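Local structure of peptidoglycan glycosyltransferase (Eggerthella lenta, 4MNR) at residues L231-A236 with N242-Q247; P183-K188 with S221-A226. The protein belongs to the penicillin-binding proteins, and its crystallised fragment carries a transpeptidase-type domain of the serine beta-lactamase-like fold. All coordinates share one frame; numbering follows the deposited sequence. Where two conformers were deposited one is given.

In the fold
Both contacts lie in the transpeptidase domain. Interaction 2 comes first along the chain: it brings the turn leading into helix 188-197 up to the loop after strand 218-221, closing a long loop that contains that helix and the strands 206-209, 212-215 and 218-221. Interaction 1 follows in series, with no nesting or crossing, and closes a short helix-to-helix turn by folding the start of helix 233-239 onto the first turns of helix 242-263. The two centres are 10 Å apart, and they meet directly: Asn242 ND2 hydrogen-bonds Ser221 O, while Asn222 OD1 accepts from Thr243 N. Helix 242-263 thus links the two contacts.

Interaction 1: L231-A236 with N242-Q247; sequences LTLAQA and NTVFGQ
Ala236 CB sits against the branched end of Val244, 3.5 Å from Val244 CG1, with Val244 CB and CG2 little farther off. The valine torsion explains this: CG1 lies anti to the backbone N (chi1 168°) and CG2 anti to the carbonyl carbon, so both methyls meet the one alanine methyl. Beside them, Leu233 CD1 reaches Phe245 CZ at 4.0 Å, the two side chains crossing at about a right angle. The ring also turns its edge to the backbone of the first helix, with Phe245 CE1 3.9 Å from Ala236 O, near the ring plane.

Farther out, a capping box sets the start of helix 233-239: Gln235 N donates to Thr232 OG1 (3.1 Å, 165° at hydrogen), and Thr232 N donates to Gln235 OE1 at 2.9 Å. On the second helix, Gln247 NE2 bonds Thr243 O from above its carbonyl plane, on the opposite face from Gln247 N. NE2 also bonds Ser208 O, tying helix 242-263 to strand 206-209. Leu192 packs on Leu233 and Thr191 on Phe245, so helix 188-197 covers both.

No hydrogen bond joins the segments: this buried joint between consecutive helices depends on apolar packing, while the capping and Gln247-Thr243 bonds stay within single segments.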
loop_
_atom_site.group_PDB
_atom_site.type_symbol
_atom_site.label_atom_id
_atom_site.label_comp_id
_atom_site.label_asym_id
_atom_site.label_seq_id
_atom_site.Cartn_x
_atom_site.Cartn_y
_atom_site.Cartn_z
ATOM N N LEU A 231 27.241 -0.965 12.225
ATOM C CA LEU A 231 26.778 -0.834 10.850
ATOM C C LEU A 231 26.671 0.626 10.441
ATOM O O LEU A 231 26.298 1.466 11.251
ATOM C CB LEU A 231 25.387 -1.450 10.723
ATOM C CG LEU A 231 25.221 -2.938 11.020
ATOM C CD1 LEU A 231 23.757 -3.300 10.882
ATOM C CD2 LEU A 231 26.072 -3.783 10.075
ATOM N N THR A 232 26.959 0.936 9.179
ATOM C CA THR A 232 26.584 2.248 8.674
ATOM C C THR A 232 25.073 2.257 8.549
ATOM O O THR A 232 24.434 1.201 8.528
ATOM C CB THR A 232 27.159 2.553 7.279
ATOM O OG1 THR A 232 26.602 1.637 6.331
ATOM C CG2 THR A 232 28.687 2.461 7.274
ATOM N N LEU A 233 24.498 3.451 8.471
ATOM C CA LEU A 233 23.056 3.565 8.341
ATOM C C LEU A 233 22.557 2.881 7.062
ATOM O O LEU A 233 21.484 2.262 7.069
ATOM C CB LEU A 233 22.618 5.025 8.419
ATOM C CG LEU A 233 21.123 5.334 8.337
ATOM C CD1 LEU A 233 20.362 4.549 9.380
ATOM C CD2 LEU A 233 20.906 6.844 8.525
ATOM N N ALA A 234 23.339 2.961 5.985
ATOM C CA ALA A 234 22.988 2.236 4.752
ATOM C C ALA A 234 22.969 0.723 4.969
ATOM O O ALA A 234 22.029 0.037 4.558
ATOM C CB ALA A 234 23.938 2.610 3.602
ATOM N N GLN A 235 23.992 0.197 5.629
ATOM C CA GLN A 235 24.040 -1.234 5.923
ATOM C C GLN A 235 22.897 -1.656 6.832
ATOM O O GLN A 235 22.345 -2.742 6.669
ATOM C CB GLN A 235 25.373 -1.625 6.567
ATOM C CG GLN A 235 26.568 -1.464 5.646
ATOM C CD GLN A 235 27.910 -1.529 6.389
ATOM O OE1 GLN A 235 27.994 -1.283 7.598
ATOM N NE2 GLN A 235 28.969 -1.851 5.651
ATOM N N ALA A 236 22.548 -0.795 7.790
ATOM C CA ALA A 236 21.456 -1.088 8.712
ATOM C C ALA A 236 20.112 -1.125 7.978
ATOM O O ALA A 236 19.211 -1.836 8.379
ATOM C CB ALA A 236 21.415 -0.078 9.839
ATOM N N ASN A 242 16.551 -3.229 13.630
ATOM C CA ASN A 242 15.656 -2.474 14.502
ATOM C C ASN A 242 16.435 -1.682 15.549
ATOM O O ASN A 242 16.043 -0.574 15.930
ATOM C CB ASN A 242 14.677 -3.410 15.230
ATOM C CG ASN A 242 13.699 -4.106 14.281
ATOM O OD1 ASN A 242 13.285 -3.544 13.267
ATOM N ND2 ASN A 242 13.320 -5.343 14.624
ATOM N N THR A 243 17.529 -2.252 16.045
ATOM C CA THR A 243 18.272 -1.537 17.094
ATOM C C THR A 243 18.970 -0.284 16.566
ATOM O O THR A 243 19.104 0.703 17.288
ATOM C CB THR A 243 19.234 -2.429 17.885
ATOM O OG1 THR A 243 20.172 -3.042 16.999
ATOM C CG2 THR A 243 18.450 -3.513 18.655
ATOM N N VAL A 244 19.393 -0.299 15.306
ATOM C CA VAL A 244 19.934 0.923 14.727
ATOM C C VAL A 244 18.819 1.940 14.502
ATOM O O VAL A 244 18.951 3.105 14.854
ATOM C CB VAL A 244 20.625 0.649 13.391
ATOM C CG1 VAL A 244 20.925 1.963 12.661
ATOM C CG2 VAL A 244 21.907 -0.149 13.620
ATOM N N PHE A 245 17.717 1.505 13.907
ATOM C CA PHE A 245 16.634 2.459 13.646
ATOM C C PHE A 245 15.998 3.006 14.929
ATOM O O PHE A 245 15.575 4.167 14.966
ATOM C CB PHE A 245 15.625 1.905 12.630
ATOM C CG PHE A 245 16.066 2.114 11.221
ATOM C CD1 PHE A 245 16.986 1.253 10.638
ATOM C CD2 PHE A 245 15.637 3.221 10.502
ATOM C CE1 PHE A 245 17.433 1.478 9.345
ATOM C CE2 PHE A 245 16.077 3.454 9.198
ATOM C CZ PHE A 245 16.978 2.575 8.620
ATOM N N GLY A 246 15.987 2.198 15.987
ATOM C CA GLY A 246 15.498 2.658 17.270
ATOM C C GLY A 246 16.346 3.803 17.793
ATOM O O GLY A 246 15.832 4.830 18.235
ATOM N N GLN A 247 17.660 3.626 17.728
ATOM C CA GLN A 247 18.584 4.666 18.165
ATOM C C GLN A 247 18.451 5.910 17.304
ATOM O O GLN A 247 18.552 7.028 17.809
ATOM C CB GLN A 247 20.018 4.153 18.113
ATOM C CG GLN A 247 20.297 3.049 19.126
ATOM C CD GLN A 247 21.692 2.493 18.956
ATOM O OE1 GLN A 247 22.648 3.005 19.547
ATOM N NE2 GLN A 247 21.824 1.460 18.119
#

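Interaction 2: P183-K188 with S221-A226; sequences PGSTFK and SNFNKA
Phe223 points the far end of its ring at Ser185, with CZ 3.7 Å from Ser185 OG and CE2 almost as near. The hydroxyl approaches the ring obliquely. Both residues are modelled in two conformers, so this closeness describes one pair of them. Phe223 CG lies anti to its carbonyl carbon (chi1 -60°), sending the ring across to the other loop. Ser185 OG stands between its own backbone N and carbonyl carbon, where it accepts a hydrogen bond from Thr403 N.

Lys188 has a nearly straight chain beyond CB, its outer three torsions all close to 180°. That extension brings NZ to 4.3 Å from Phe223 CE2, where it hydrogen-bonds Ser240 OG and Asn242 OD1.

The loop carrying Phe223 is shaped partly by its own bonds. Lys225 N donates to Asn222 O (2.9 Å) across a type II beta turn centred on Phe223 and Asn224. Asn222 ND2 meets Ala226 O at 2.9 Å almost in line with the carbonyl. Outside the loop, Asn222 OD1 bonds Ser241 OG and Thr243 N, and ND2 bonds Ser209 OG.

Ser185 and Lys188 fit the SxxK motif of penicillin-binding proteins, Ser240 and Asn242 the SxN motif, and Lys400, on strand 398-406, opens the KTG motif. In the given conformer Phe223 probably lines the edge of the groove where these motifs meet, its hydrocarbon ring beside Ser185 OG and Lys188 NZ without a hydrogen bond to either.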
loop_
_atom_site.group_PDB
_atom_site.type_symbol
_atom_site.label_atom_id
_atom_site.label_comp_id
_atom_site.label_asym_id
_atom_site.label_seq_id
_atom_site.Cartn_x
_atom_site.Cartn_y
_atom_site.Cartn_z
ATOM N N PRO A 183 3.183 -1.399 9.575
ATOM C CA PRO A 183 4.025 -1.578 8.383
ATOM C C PRO A 183 5.333 -2.290 8.692
ATOM O O PRO A 183 6.027 -2.727 7.766
ATOM C CB PRO A 183 4.304 -0.143 7.930
ATOM C CG PRO A 183 4.267 0.660 9.214
ATOM C CD PRO A 183 3.176 -0.000 10.055
ATOM N N GLY A 184 5.684 -2.372 9.972
ATOM C CA GLY A 184 6.969 -2.934 10.335
ATOM C C GLY A 184 8.102 -2.228 9.607
ATOM O O GLY A 184 8.039 -1.025 9.305
ATOM N N SER A 185 9.143 -2.987 9.293
ATOM C CA SER A 185 10.372 -2.397 8.796
ATOM C C SER A 185 10.259 -1.704 7.422
ATOM O O SER A 185 11.182 -1.016 7.000
ATOM C CB SER A 185 11.502 -3.439 8.840
ATOM O OG SER A 185 11.025 -4.705 8.408
ATOM N N THR A 186 9.120 -1.847 6.741
ATOM C CA THR A 186 8.872 -1.083 5.522
ATOM C C THR A 186 8.853 0.427 5.797
ATOM O O THR A 186 9.247 1.247 4.969
ATOM C CB THR A 186 7.542 -1.491 4.865
ATOM O OG1 THR A 186 6.883 -2.454 5.695
ATOM C CG2 THR A 186 7.831 -2.154 3.554
ATOM N N PHE A 187 8.405 0.788 6.992
ATOM C CA PHE A 187 8.334 2.182 7.415
ATOM C C PHE A 187 9.719 2.814 7.561
ATOM O O PHE A 187 9.846 4.038 7.637
ATOM C CB PHE A 187 7.575 2.256 8.753
ATOM C CG PHE A 187 7.346 3.648 9.266
ATOM C CD1 PHE A 187 6.302 4.434 8.783
ATOM C CD2 PHE A 187 8.133 4.149 10.282
ATOM C CE1 PHE A 187 6.084 5.713 9.270
ATOM C CE2 PHE A 187 7.929 5.438 10.778
ATOM C CZ PHE A 187 6.895 6.218 10.269
ATOM N N LYS A 188 10.761 1.987 7.623
ATOM C CA LYS A 188 12.113 2.534 7.704
ATOM C C LYS A 188 12.426 3.433 6.499
ATOM O O LYS A 188 13.305 4.288 6.579
ATOM C CB LYS A 188 13.155 1.416 7.862
ATOM C CG LYS A 188 13.079 0.725 9.217
ATOM C CD LYS A 188 14.001 -0.478 9.311
ATOM C CE LYS A 188 13.799 -1.178 10.674
ATOM N NZ LYS A 188 14.446 -2.499 10.680
ATOM N N SER A 221 14.731 -5.027 19.878
ATOM C CA SER A 221 15.526 -6.169 19.428
ATOM C C SER A 221 15.547 -6.273 17.914
ATOM O O SER A 221 14.543 -6.005 17.251
ATOM C CB SER A 221 14.986 -7.482 20.014
ATOM O OG SER A 221 15.064 -7.514 21.429
ATOM N N ASN A 222 16.698 -6.660 17.370
ATOM C CA ASN A 222 16.791 -6.994 15.959
ATOM C C ASN A 222 15.988 -8.250 15.714
ATOM O O ASN A 222 15.727 -9.025 16.646
ATOM C CB ASN A 222 18.244 -7.248 15.554
ATOM C CG ASN A 222 19.004 -5.963 15.250
ATOM O OD1 ASN A 222 18.408 -4.916 15.037
ATOM N ND2 ASN A 222 20.326 -6.046 15.234
ATOM N N PHE A 223 15.578 -8.457 14.467
ATOM C CA PHE A 223 14.890 -9.689 14.104
ATOM C C PHE A 223 15.792 -10.874 14.429
ATOM O O PHE A 223 16.986 -10.851 14.132
ATOM C CB PHE A 223 14.502 -9.679 12.623
ATOM C CG PHE A 223 13.581 -8.552 12.252
ATOM C CD1 PHE A 223 12.366 -8.399 12.894
ATOM C CD2 PHE A 223 13.923 -7.655 11.254
ATOM C CE1 PHE A 223 11.512 -7.357 12.557
ATOM C CE2 PHE A 223 13.077 -6.619 10.908
ATOM C CZ PHE A 223 11.865 -6.472 11.559
ATOM N N ASN A 224 15.217 -11.887 15.077
ATOM C CA ASN A 224 15.972 -13.047 15.574
ATOM C C ASN A 224 17.098 -12.707 16.559
ATOM O O ASN A 224 18.006 -13.511 16.770
ATOM C CB ASN A 224 16.526 -13.895 14.424
ATOM C CG ASN A 224 15.492 -14.833 13.844
ATOM O OD1 ASN A 224 14.621 -14.418 13.080
ATOM N ND2 ASN A 224 15.588 -16.112 14.196
ATOM N N LYS A 225 17.018 -11.523 17.162
ATOM C CA LYS A 225 18.030 -11.037 18.092
ATOM C C LYS A 225 19.458 -11.132 17.540
ATOM O O LYS A 225 20.406 -11.370 18.287
ATOM C CB LYS A 225 17.902 -11.740 19.448
ATOM C CG LYS A 225 16.587 -11.432 20.159
ATOM C CD LYS A 225 16.409 -12.306 21.378
ATOM C CE LYS A 225 14.978 -12.267 21.874
ATOM N NZ LYS A 225 14.732 -13.349 22.868
ATOM N N ALA A 226 19.592 -10.940 16.228
ATOM C CA ALA A 226 20.890 -10.962 15.557
ATOM C C ALA A 226 21.774 -9.782 15.955
ATOM O O ALA A 226 21.342 -8.628 15.914
ATOM C CB ALA A 226 20.699 -10.973 14.046
#